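Local coordinates for protein 2-methyl-3-hydroxypyridine-5-carboxylic acid oxygenase (Mesorhizobium loti, PDB 3ALJ) that catalyses, with FAD as cofactor, the oxygen-dependent oxidation of 2-methyl-3-hydroxypyridine-5-carboxylic acid, an intermediate of vitamin B6 breakdown, probably opening its ring, at residues 66-71 and 114-119; 23-28 and 306-311; 297-302 and 364-369. All blocks are in the same frame, centred on the assembly; numbering follows the deposited sequence.

Interaction 1: residues 66-71 and 114-119; sequences LGALDD and VNRARA
Leu66 O accepts a hydrogen bond from Arg116 NE, with 2.8 Å between O and NE and an N-H...O angle of 153°. The donor stands slightly tilted from the carbonyl plane, and the oxygen meets the guanidinium at its edge, a little out of its plane. The arginine's aliphatic part rests against the same oxygen, Arg116 CG lying 3.5 Å from Leu66 O. Two torsions set this up: chi1 of 174° turns CG away from the backbone N, and a bend at chi2 (63°) then carries NE to the Leu66 carbonyl. The next carbonyl adds contact without a bond: Gly67 O lies 3.7 Å from Arg116 CD and approaches the guanidinium obliquely. What the arginine grips is a junction between two helices. Gly67 is the first residue to leave helical geometry after helix 57-65, in a Schellman motif with positive phi and two bonds back into the last turn, and Ala68 directly after it is the N-cap of helix 69-73. The missing side chain at Gly67 matters here, because a CB would lie 2.8 Å from Arg116 NE, in a clash. Nearer the arginine's backbone the fit is apolar and looser, with Ala68 CB 4.3 Å from Arg116 CB. A second anchor fixes the far end of the guanidinium, where Arg116 NH2 is hydrogen-bonded to Gln32 OE1, while Ile28 of the same helix 21-32 touches the arginine side chain. The side chain of Leu66 is buried against Thr25 and Ile28 of helix 21-32 and Leu113 of helix 106-119.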
loop_
_atom_site.group_PDB
_atom_site.type_symbol
_atom_site.label_atom_id
_atom_site.label_comp_id
_atom_site.label_asym_id
_atom_site.label_seq_id
_atom_site.Cartn_x
_atom_site.Cartn_y
_atom_site.Cartn_z
ATOM N N LEU A 66 -12.049 -3.433 -10.760
ATOM C CA LEU A 66 -11.541 -2.366 -11.635
ATOM C C LEU A 66 -11.192 -2.922 -12.994
ATOM O O LEU A 66 -10.742 -2.157 -13.831
ATOM C CB LEU A 66 -10.231 -1.826 -11.023
ATOM C CG LEU A 66 -10.305 -1.198 -9.646
ATOM C CD1 LEU A 66 -8.816 -0.697 -9.422
ATOM C CD2 LEU A 66 -11.283 0.026 -9.683
ATOM N N GLY A 67 -11.326 -4.244 -13.279
ATOM C CA GLY A 67 -10.850 -4.732 -14.611
ATOM C C GLY A 67 -9.380 -4.742 -14.797
ATOM O O GLY A 67 -8.849 -4.660 -15.923
ATOM N N ALA A 68 -8.637 -4.894 -13.677
ATOM C CA ALA A 68 -7.168 -4.864 -13.715
ATOM C C ALA A 68 -6.518 -6.097 -13.018
ATOM O O ALA A 68 -5.280 -6.149 -12.908
ATOM C CB ALA A 68 -6.665 -3.631 -13.120
ATOM N N LEU A 69 -7.287 -7.074 -12.700
ATOM C CA LEU A 69 -6.762 -8.219 -11.955
ATOM C C LEU A 69 -5.818 -9.031 -12.864
ATOM O O LEU A 69 -4.761 -9.423 -12.392
ATOM C CB LEU A 69 -7.896 -9.108 -11.444
ATOM C CG LEU A 69 -7.411 -10.396 -10.734
ATOM C CD1 LEU A 69 -6.659 -9.985 -9.449
ATOM C CD2 LEU A 69 -8.651 -11.295 -10.411
ATOM N N ASP A 70 -6.302 -9.351 -14.079
ATOM C CA ASP A 70 -5.403 -10.102 -14.981
ATOM C C ASP A 70 -4.036 -9.576 -15.201
ATOM O O ASP A 70 -3.067 -10.336 -15.167
ATOM C CB ASP A 70 -6.010 -10.004 -16.435
ATOM C CG ASP A 70 -7.450 -10.561 -16.528
ATOM O OD1 ASP A 70 -7.843 -11.437 -15.693
ATOM O OD2 ASP A 70 -8.192 -10.115 -17.473
ATOM N N ASP A 71 -3.949 -8.299 -15.453
ATOM C CA ASP A 71 -2.696 -7.729 -15.746
ATOM C C ASP A 71 -1.820 -7.774 -14.453
ATOM O O ASP A 71 -0.585 -7.775 -14.581
ATOM C CB ASP A 71 -2.849 -6.223 -16.178
ATOM C CG ASP A 71 -3.044 -6.029 -17.668
ATOM O OD1 ASP A 71 -3.112 -7.005 -18.423
ATOM O OD2 ASP A 71 -3.193 -4.789 -18.031
ATOM N N VAL A 114 -2.369 2.357 -14.059
ATOM C CA VAL A 114 -2.328 3.454 -15.074
ATOM C C VAL A 114 -2.835 2.925 -16.367
ATOM O O VAL A 114 -3.646 3.677 -17.019
ATOM C CB VAL A 114 -0.889 3.902 -15.147
ATOM C CG1 VAL A 114 -0.720 4.844 -16.365
ATOM C CG2 VAL A 114 -0.452 4.651 -13.886
ATOM N N ASN A 115 -2.496 1.694 -16.758
ATOM C CA ASN A 115 -2.882 1.170 -18.136
ATOM C C ASN A 115 -4.388 1.074 -18.160
ATOM O O ASN A 115 -4.979 1.435 -19.229
ATOM C CB ASN A 115 -2.208 -0.161 -18.395
ATOM C CG ASN A 115 -0.661 -0.038 -18.672
ATOM O OD1 ASN A 115 0.039 -1.033 -18.618
ATOM N ND2 ASN A 115 -0.178 1.160 -18.925
ATOM N N ARG A 116 -5.049 0.670 -17.088
ATOM C CA ARG A 116 -6.481 0.550 -17.080
ATOM C C ARG A 116 -7.151 1.901 -17.084
ATOM O O ARG A 116 -8.128 2.105 -17.799
ATOM C CB ARG A 116 -6.914 -0.347 -15.844
ATOM C CG ARG A 116 -8.337 -0.434 -15.643
ATOM C CD ARG A 116 -9.063 -1.128 -16.894
ATOM N NE ARG A 116 -10.434 -1.347 -16.546
ATOM C CZ ARG A 116 -11.382 -1.529 -17.499
ATOM N NH1 ARG A 116 -11.038 -1.530 -18.810
ATOM N NH2 ARG A 116 -12.621 -1.670 -17.172
ATOM N N ALA A 117 -6.638 2.877 -16.308
ATOM C CA ALA A 117 -7.210 4.210 -16.363
ATOM C C ALA A 117 -7.067 4.804 -17.782
ATOM O O ALA A 117 -8.047 5.447 -18.227
ATOM C CB ALA A 117 -6.449 5.094 -15.348
ATOM N N ARG A 118 -5.950 4.568 -18.457
ATOM C CA ARG A 118 -5.756 5.121 -19.823
ATOM C C ARG A 118 -6.741 4.394 -20.733
ATOM O O ARG A 118 -7.387 5.114 -21.604
ATOM C CB ARG A 118 -4.349 4.939 -20.255
ATOM C CG ARG A 118 -3.445 5.858 -19.571
ATOM C CD ARG A 118 -2.050 5.646 -20.186
ATOM N NE ARG A 118 -1.051 6.605 -19.701
ATOM C CZ ARG A 118 0.262 6.336 -19.547
ATOM N NH1 ARG A 118 1.066 7.315 -19.137
ATOM N NH2 ARG A 118 0.815 5.169 -19.870
ATOM N N ALA A 119 -6.874 3.057 -20.629
ATOM C CA ALA A 119 -7.812 2.336 -21.505
ATOM C C ALA A 119 -9.218 2.890 -21.362
ATOM O O ALA A 119 -10.003 2.882 -22.353
ATOM C CB ALA A 119 -7.796 0.863 -21.243
#

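Interaction 2: residues 23-28 and 306-311; sequences GLTAAI and VNAFSL
Ala308 CB sits against Thr25 and Ala26 together: it is 3.7 Å from Thr25 CG2 and 3.8 Å from Ala26 N, close to the backbone itself. Ala26 CB lies alongside at 4.1 Å from Ala308 CB. The threonine methyl reaches one residue further, with Thr25 CG2 3.8 Å from Phe309 N. This methyl is directed across because CG2 is anti to the backbone N, which leaves OG1 to turn back and hydrogen-bond to Phe21 O within its own helix. With alanines at the meeting point, Ala26 CA and Ala308 CA come within 4.9 Å, and the two helix segments run nearly parallel, 8.1 Å between axes at 22°. Helix 21-32 follows the first strand of the FAD-binding domain, and Gly23 fits the last glycine of a Rossmann-type GxGxxG pattern. In the next shell, Val62 of helix 57-65 packs on Thr25, Val306 and Phe309, while Ser310 OG bonds back to Val306 O at 2.7 Å on the other helix. No hydrogen bond joins the two segments, so their attachment rests on the close fit of small apolar groups, with the hydroxyls paid for inside each helix.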
loop_
_atom_site.group_PDB
_atom_site.type_symbol
_atom_site.label_atom_id
_atom_site.label_comp_id
_atom_site.label_asym_id
_atom_site.label_seq_id
_atom_site.Cartn_x
_atom_site.Cartn_y
_atom_site.Cartn_z
ATOM N N GLY A 23 -5.753 7.030 -5.669
ATOM C CA GLY A 23 -6.344 7.895 -6.695
ATOM C C GLY A 23 -6.661 7.217 -8.002
ATOM O O GLY A 23 -7.717 7.478 -8.600
ATOM N N LEU A 24 -5.763 6.315 -8.362
ATOM C CA LEU A 24 -6.028 5.552 -9.596
ATOM C C LEU A 24 -7.220 4.602 -9.409
ATOM O O LEU A 24 -8.010 4.438 -10.348
ATOM C CB LEU A 24 -4.784 4.759 -9.986
ATOM C CG LEU A 24 -3.606 5.593 -10.529
ATOM C CD1 LEU A 24 -2.312 4.727 -10.578
ATOM C CD2 LEU A 24 -3.942 6.079 -11.922
ATOM N N THR A 25 -7.345 3.976 -8.226
ATOM C CA THR A 25 -8.499 3.132 -7.978
ATOM C C THR A 25 -9.750 3.953 -8.017
ATOM O O THR A 25 -10.738 3.560 -8.682
ATOM C CB THR A 25 -8.335 2.478 -6.578
ATOM O OG1 THR A 25 -7.271 1.509 -6.604
ATOM C CG2 THR A 25 -9.668 1.723 -6.204
ATOM N N ALA A 26 -9.775 5.134 -7.341
ATOM C CA ALA A 26 -10.972 5.959 -7.386
ATOM C C ALA A 26 -11.282 6.395 -8.794
ATOM O O ALA A 26 -12.484 6.327 -9.223
ATOM C CB ALA A 26 -10.768 7.242 -6.451
ATOM N N ALA A 27 -10.282 6.803 -9.542
ATOM C CA ALA A 27 -10.546 7.233 -10.912
ATOM C C ALA A 27 -11.130 6.164 -11.821
ATOM O O ALA A 27 -12.067 6.424 -12.551
ATOM C CB ALA A 27 -9.311 7.873 -11.518
ATOM N N ILE A 28 -10.601 4.961 -11.741
ATOM C CA ILE A 28 -11.087 3.869 -12.582
ATOM C C ILE A 28 -12.498 3.525 -12.181
ATOM O O ILE A 28 -13.352 3.372 -13.045
ATOM C CB ILE A 28 -10.167 2.682 -12.427
ATOM C CG1 ILE A 28 -8.845 2.899 -13.113
ATOM C CG2 ILE A 28 -10.863 1.422 -13.011
ATOM C CD1 ILE A 28 -7.723 1.892 -12.642
ATOM N N VAL A 306 -9.566 -0.577 -1.142
ATOM C CA VAL A 306 -10.988 -0.900 -0.673
ATOM C C VAL A 306 -11.754 0.390 -0.454
ATOM O O VAL A 306 -12.890 0.484 -0.874
ATOM C CB VAL A 306 -10.959 -1.769 0.574
ATOM C CG1 VAL A 306 -12.338 -1.826 1.263
ATOM C CG2 VAL A 306 -10.574 -3.229 0.148
ATOM N N ASN A 307 -11.161 1.364 0.228
ATOM C CA ASN A 307 -11.911 2.633 0.505
ATOM C C ASN A 307 -12.176 3.427 -0.724
ATOM O O ASN A 307 -13.316 3.908 -0.862
ATOM C CB ASN A 307 -11.159 3.409 1.589
ATOM C CG ASN A 307 -11.083 2.695 2.916
ATOM O OD1 ASN A 307 -10.173 3.013 3.787
ATOM N ND2 ASN A 307 -11.918 1.807 3.119
ATOM N N ALA A 308 -11.250 3.446 -1.675
ATOM C CA ALA A 308 -11.513 4.185 -2.888
ATOM C C ALA A 308 -12.604 3.507 -3.694
ATOM O O ALA A 308 -13.527 4.141 -4.284
ATOM C CB ALA A 308 -10.237 4.308 -3.678
ATOM N N PHE A 309 -12.563 2.154 -3.773
ATOM C CA PHE A 309 -13.604 1.504 -4.536
ATOM C C PHE A 309 -14.926 1.613 -3.855
ATOM O O PHE A 309 -15.953 1.821 -4.563
ATOM C CB PHE A 309 -13.195 -0.035 -4.670
ATOM C CG PHE A 309 -14.077 -0.798 -5.643
ATOM C CD1 PHE A 309 -13.795 -0.759 -7.003
ATOM C CD2 PHE A 309 -15.213 -1.454 -5.138
ATOM C CE1 PHE A 309 -14.634 -1.428 -7.895
ATOM C CE2 PHE A 309 -16.075 -2.160 -6.020
ATOM C CZ PHE A 309 -15.809 -2.112 -7.359
ATOM N N SER A 310 -14.937 1.522 -2.539
ATOM C CA SER A 310 -16.174 1.635 -1.746
ATOM C C SER A 310 -16.797 3.017 -1.916
ATOM O O SER A 310 -18.048 3.138 -1.916
ATOM C CB SER A 310 -15.916 1.408 -0.268
ATOM O OG SER A 310 -15.491 0.030 -0.112
ATOM N N LEU A 311 -15.996 4.055 -2.038
ATOM C CA LEU A 311 -16.510 5.446 -2.314
ATOM C C LEU A 311 -17.355 5.394 -3.540
ATOM O O LEU A 311 -18.492 5.994 -3.595
ATOM C CB LEU A 311 -15.266 6.431 -2.436
ATOM C CG LEU A 311 -15.727 7.878 -2.727
ATOM C CD1 LEU A 311 -16.545 8.485 -1.617
ATOM C CD2 LEU A 311 -14.431 8.670 -2.909
#

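Interaction 3: residues 297-302 and 364-369; sequences LAQGAG and EAARYD. With FAD (flavin-adenine dinucleotide), chain B; BME (beta-mercaptoethanol), chain D.
Gln299 packs its amide against Ala365 and Ala366 by van der Waals contact alone. Gln299 CD lies 3.9 Å from Ala365 CB, and Gln299 NE2 comes within 3.6 Å of Ala366 CA, also touching the methyl of that residue. A bend at chi2 (-70°) folds the chain so that the amide lies beside helix 364-367. Trp56 of strand 52-56 borders both Gln299 and Ala366, and Cys339 of helix 321-349 borders Gln299 and Ala365. No hydrogen bond joins the two segments; the polar groups bond to other partners. Gln299 OE1 is bonded to Asn58 ND2, and on the cofactor side Ala301 N donates to FAD N1 at 3.0 Å, almost straight at 176°. Gly302 N adds a weak bond to FAD O2 of 3.1 Å. Gln299 is the N-cap of helix 300-314, whose first turn offers backbone amides to N1 and the C2 carbonyl of the isoalloxazine, an arrangement familiar from flavoprotein hydroxylases of the p-hydroxybenzoate hydroxylase type; the helix start would probably stabilise negative charge there in the reduced flavin. Replacing Gln299 by an alanine would probably leave Asn58 without this acceptor and open a gap against Ala365 and Ala366. The remaining contacts involve a beta-mercaptoethanol, probably from the crystallisation liquor, lodged between the segments. Its O1 donates to Ala365 O at 2.8 Å, and its C2 is 3.8 Å from Gln299 OE1. BME O1 lies at the edge of the Tyr368 ring, near its plane, 3.6 Å from Tyr368 CD2, and Asn58 ND2 is hydrogen-bonded to the same small molecule.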
loop_
_atom_site.group_PDB
_atom_site.type_symbol
_atom_site.label_atom_id
_atom_site.label_comp_id
_atom_site.label_asym_id
_atom_site.label_seq_id
_atom_site.Cartn_x
_atom_site.Cartn_y
_atom_site.Cartn_z
ATOM N N LEU A 297 0.757 -5.500 8.851
ATOM C CA LEU A 297 -0.224 -6.373 8.212
ATOM C C LEU A 297 -0.350 -6.217 6.743
ATOM O O LEU A 297 -1.209 -6.879 6.109
ATOM C CB LEU A 297 -1.615 -6.243 8.904
ATOM C CG LEU A 297 -1.666 -6.626 10.368
ATOM C CD1 LEU A 297 -3.167 -6.246 10.837
ATOM C CD2 LEU A 297 -1.284 -8.133 10.496
ATOM N N ALA A 298 0.528 -5.361 6.149
ATOM C CA ALA A 298 0.563 -5.161 4.682
ATOM C C ALA A 298 -0.840 -4.894 4.144
ATOM O O ALA A 298 -1.327 -5.499 3.202
ATOM C CB ALA A 298 1.228 -6.411 3.972
ATOM N N GLN A 299 -1.464 -3.867 4.751
ATOM C CA GLN A 299 -2.790 -3.395 4.416
ATOM C C GLN A 299 -2.948 -1.930 4.075
ATOM O O GLN A 299 -4.071 -1.396 3.911
ATOM C CB GLN A 299 -3.804 -3.773 5.542
ATOM C CG GLN A 299 -4.195 -5.298 5.429
ATOM C CD GLN A 299 -5.062 -5.577 4.200
ATOM O OE1 GLN A 299 -5.682 -4.685 3.631
ATOM N NE2 GLN A 299 -5.077 -6.824 3.738
ATOM N N GLY A 300 -1.852 -1.157 4.093
ATOM C CA GLY A 300 -2.053 0.250 3.825
ATOM C C GLY A 300 -2.703 0.511 2.448
ATOM O O GLY A 300 -3.651 1.337 2.331
ATOM N N ALA A 301 -2.078 -0.037 1.404
ATOM C CA ALA A 301 -2.648 0.073 0.089
ATOM C C ALA A 301 -3.920 -0.760 -0.058
ATOM O O ALA A 301 -4.855 -0.315 -0.746
ATOM C CB ALA A 301 -1.665 -0.347 -1.042
ATOM N N GLY A 302 -4.046 -1.888 0.655
ATOM C CA GLY A 302 -5.316 -2.675 0.549
ATOM C C GLY A 302 -6.469 -1.844 1.077
ATOM O O GLY A 302 -7.519 -1.812 0.411
ATOM N N GLU A 364 -8.722 -9.976 9.265
ATOM C CA GLU A 364 -10.029 -9.462 8.965
ATOM C C GLU A 364 -10.078 -8.523 7.792
ATOM O O GLU A 364 -10.945 -8.738 6.879
ATOM C CB GLU A 364 -10.509 -8.721 10.222
ATOM C CG GLU A 364 -11.811 -7.914 9.951
ATOM C CD GLU A 364 -12.250 -7.188 11.230
ATOM O OE1 GLU A 364 -12.578 -7.918 12.168
ATOM O OE2 GLU A 364 -12.094 -5.947 11.323
ATOM N N ALA A 365 -9.153 -7.562 7.674
ATOM C CA ALA A 365 -9.178 -6.660 6.564
ATOM C C ALA A 365 -8.991 -7.463 5.237
ATOM O O ALA A 365 -9.665 -7.247 4.184
ATOM C CB ALA A 365 -8.069 -5.555 6.659
ATOM N N ALA A 366 -8.067 -8.446 5.282
ATOM C CA ALA A 366 -7.797 -9.227 3.998
ATOM C C ALA A 366 -9.016 -10.073 3.622
ATOM O O ALA A 366 -9.231 -10.278 2.442
ATOM C CB ALA A 366 -6.604 -10.125 4.240
ATOM N N ARG A 367 -9.781 -10.539 4.630
ATOM C CA ARG A 367 -10.960 -11.354 4.361
ATOM C C ARG A 367 -12.087 -10.612 3.755
ATOM O O ARG A 367 -13.008 -11.224 3.145
ATOM C CB ARG A 367 -11.424 -12.037 5.661
ATOM C CG ARG A 367 -10.437 -13.155 6.085
ATOM C CD ARG A 367 -10.864 -13.779 7.409
ATOM N NE ARG A 367 -12.116 -14.433 7.122
ATOM C CZ ARG A 367 -13.261 -14.119 7.680
ATOM N NH1 ARG A 367 -13.342 -13.227 8.700
ATOM N NH2 ARG A 367 -14.320 -14.725 7.176
ATOM N N TYR A 368 -12.151 -9.251 3.928
ATOM C CA TYR A 368 -13.254 -8.489 3.421
ATOM C C TYR A 368 -13.286 -8.520 1.908
ATOM O O TYR A 368 -12.266 -8.277 1.211
ATOM C CB TYR A 368 -13.119 -7.013 3.929
ATOM C CG TYR A 368 -14.274 -6.159 3.449
ATOM C CD1 TYR A 368 -15.611 -6.486 3.860
ATOM C CD2 TYR A 368 -14.074 -5.138 2.517
ATOM C CE1 TYR A 368 -16.675 -5.726 3.385
ATOM C CE2 TYR A 368 -15.131 -4.352 2.102
ATOM C CZ TYR A 368 -16.461 -4.702 2.491
ATOM O OH TYR A 368 -17.540 -3.954 2.038
ATOM N N ASP A 369 -14.474 -8.830 1.312
ATOM C CA ASP A 369 -14.658 -8.716 -0.136
ATOM C C ASP A 369 -15.447 -7.436 -0.432
ATOM O O ASP A 369 -16.649 -7.377 -0.185
ATOM C CB ASP A 369 -15.506 -9.900 -0.622
ATOM C CG ASP A 369 -15.876 -9.699 -2.032
ATOM O OD1 ASP A 369 -15.242 -8.942 -2.774
ATOM O OD2 ASP A 369 -16.803 -10.364 -2.499
HETATM P PA FAD B . 0.580 7.377 -2.270
HETATM O O1A FAD B . 0.908 6.000 -2.758
HETATM O O2A FAD B . 1.497 8.066 -1.439
HETATM O O5B FAD B . 0.280 8.234 -3.573
HETATM C C5B FAD B . -0.047 9.661 -3.480
HETATM C C4B FAD B . 0.292 10.151 -4.872
HETATM O O4B FAD B . -0.126 11.557 -4.791
HETATM C C3B FAD B . 1.739 10.196 -5.201
HETATM O O3B FAD B . 1.984 9.716 -6.539
HETATM C C2B FAD B . 2.127 11.701 -4.966
HETATM O O2B FAD B . 3.216 12.145 -5.794
HETATM C C1B FAD B . 0.904 12.437 -5.403
HETATM N N9A FAD B . 0.670 13.662 -4.706
HETATM C C8A FAD B . 1.034 14.035 -3.432
HETATM N N7A FAD B . 0.553 15.248 -3.119
HETATM C C5A FAD B . -0.140 15.681 -4.239
HETATM C C6A FAD B . -0.923 16.807 -4.481
HETATM N N6A FAD B . -1.043 17.794 -3.531
HETATM N N1A FAD B . -1.496 16.889 -5.683
HETATM C C2A FAD B . -1.348 15.958 -6.633
HETATM N N3A FAD B . -0.631 14.811 -6.452
HETATM C C4A FAD B . -0.062 14.694 -5.220
HETATM N N1 FAD B . 0.535 -1.459 1.678
HETATM C C2 FAD B . 0.086 -2.626 1.254
HETATM O O2 FAD B . -1.086 -2.812 0.891
HETATM N N3 FAD B . 0.942 -3.727 1.217
HETATM C C4 FAD B . 2.286 -3.622 1.579
HETATM O O4 FAD B . 3.065 -4.626 1.376
HETATM C C4X FAD B . 2.719 -2.390 2.037
HETATM N N5 FAD B . 4.062 -2.254 2.532
HETATM C C5X FAD B . 4.464 -1.037 3.052
HETATM C C6 FAD B . 5.732 -0.896 3.641
HETATM C C7 FAD B . 6.159 0.325 4.098
HETATM C C7M FAD B . 7.576 0.446 4.728
HETATM C C8 FAD B . 5.323 1.420 4.053
HETATM C C8M FAD B . 5.752 2.804 4.593
HETATM C C9 FAD B . 4.052 1.295 3.475
HETATM C C9A FAD B . 3.589 0.041 3.005
HETATM N N10 FAD B . 2.251 -0.130 2.436
HETATM C C10 FAD B . 1.838 -1.338 2.016
HETATM C "C1'" FAD B . 1.296 1.079 2.422
HETATM C "C2'" FAD B . 1.282 1.684 1.024
HETATM O "O2'" FAD B . 2.629 2.040 0.648
HETATM C "C3'" FAD B . 0.482 2.999 1.049
HETATM O "O3'" FAD B . -0.618 2.818 2.019
HETATM C "C4'" FAD B . -0.162 3.345 -0.229
HETATM O "O4'" FAD B . 0.908 3.571 -1.191
HETATM C "C5'" FAD B . -0.935 4.619 -0.141
HETATM O "O5'" FAD B . -1.500 4.899 -1.418
HETATM P P FAD B . -2.075 6.355 -1.640
HETATM O O1P FAD B . -2.524 6.377 -3.039
HETATM O O2P FAD B . -3.028 6.758 -0.558
HETATM O O3P FAD B . -0.801 7.330 -1.436
HETATM C C1 BME D . -10.403 -3.790 4.340
HETATM C C2 BME D . -9.025 -3.061 4.131
HETATM O O1 BME D . -10.557 -4.741 3.278
HETATM S S2 BME D . -9.050 -1.668 5.385
#

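Overall arrangement
From the N terminus, helix 21-32 supplies 23-28, whose partner 306-311 comes almost 280 residues later, so interaction 2 closes a very long loop. Interaction 1 falls wholly within that loop, closing a short one between the 66-71 helix junction and helix 106-119. The two touch: Leu66 also lies against Phe309, and Val114 against Leu24. Interaction 3 opens at 297-302, before 306-311, and closes at 364-369 near the C terminus, so it crosses interaction 2 while following interaction 1 in series. Helix 300-314 serves interactions 2 and 3, linking the flavin ring, the first domain helix and the C-terminal segment; Val306 also meets Tyr368.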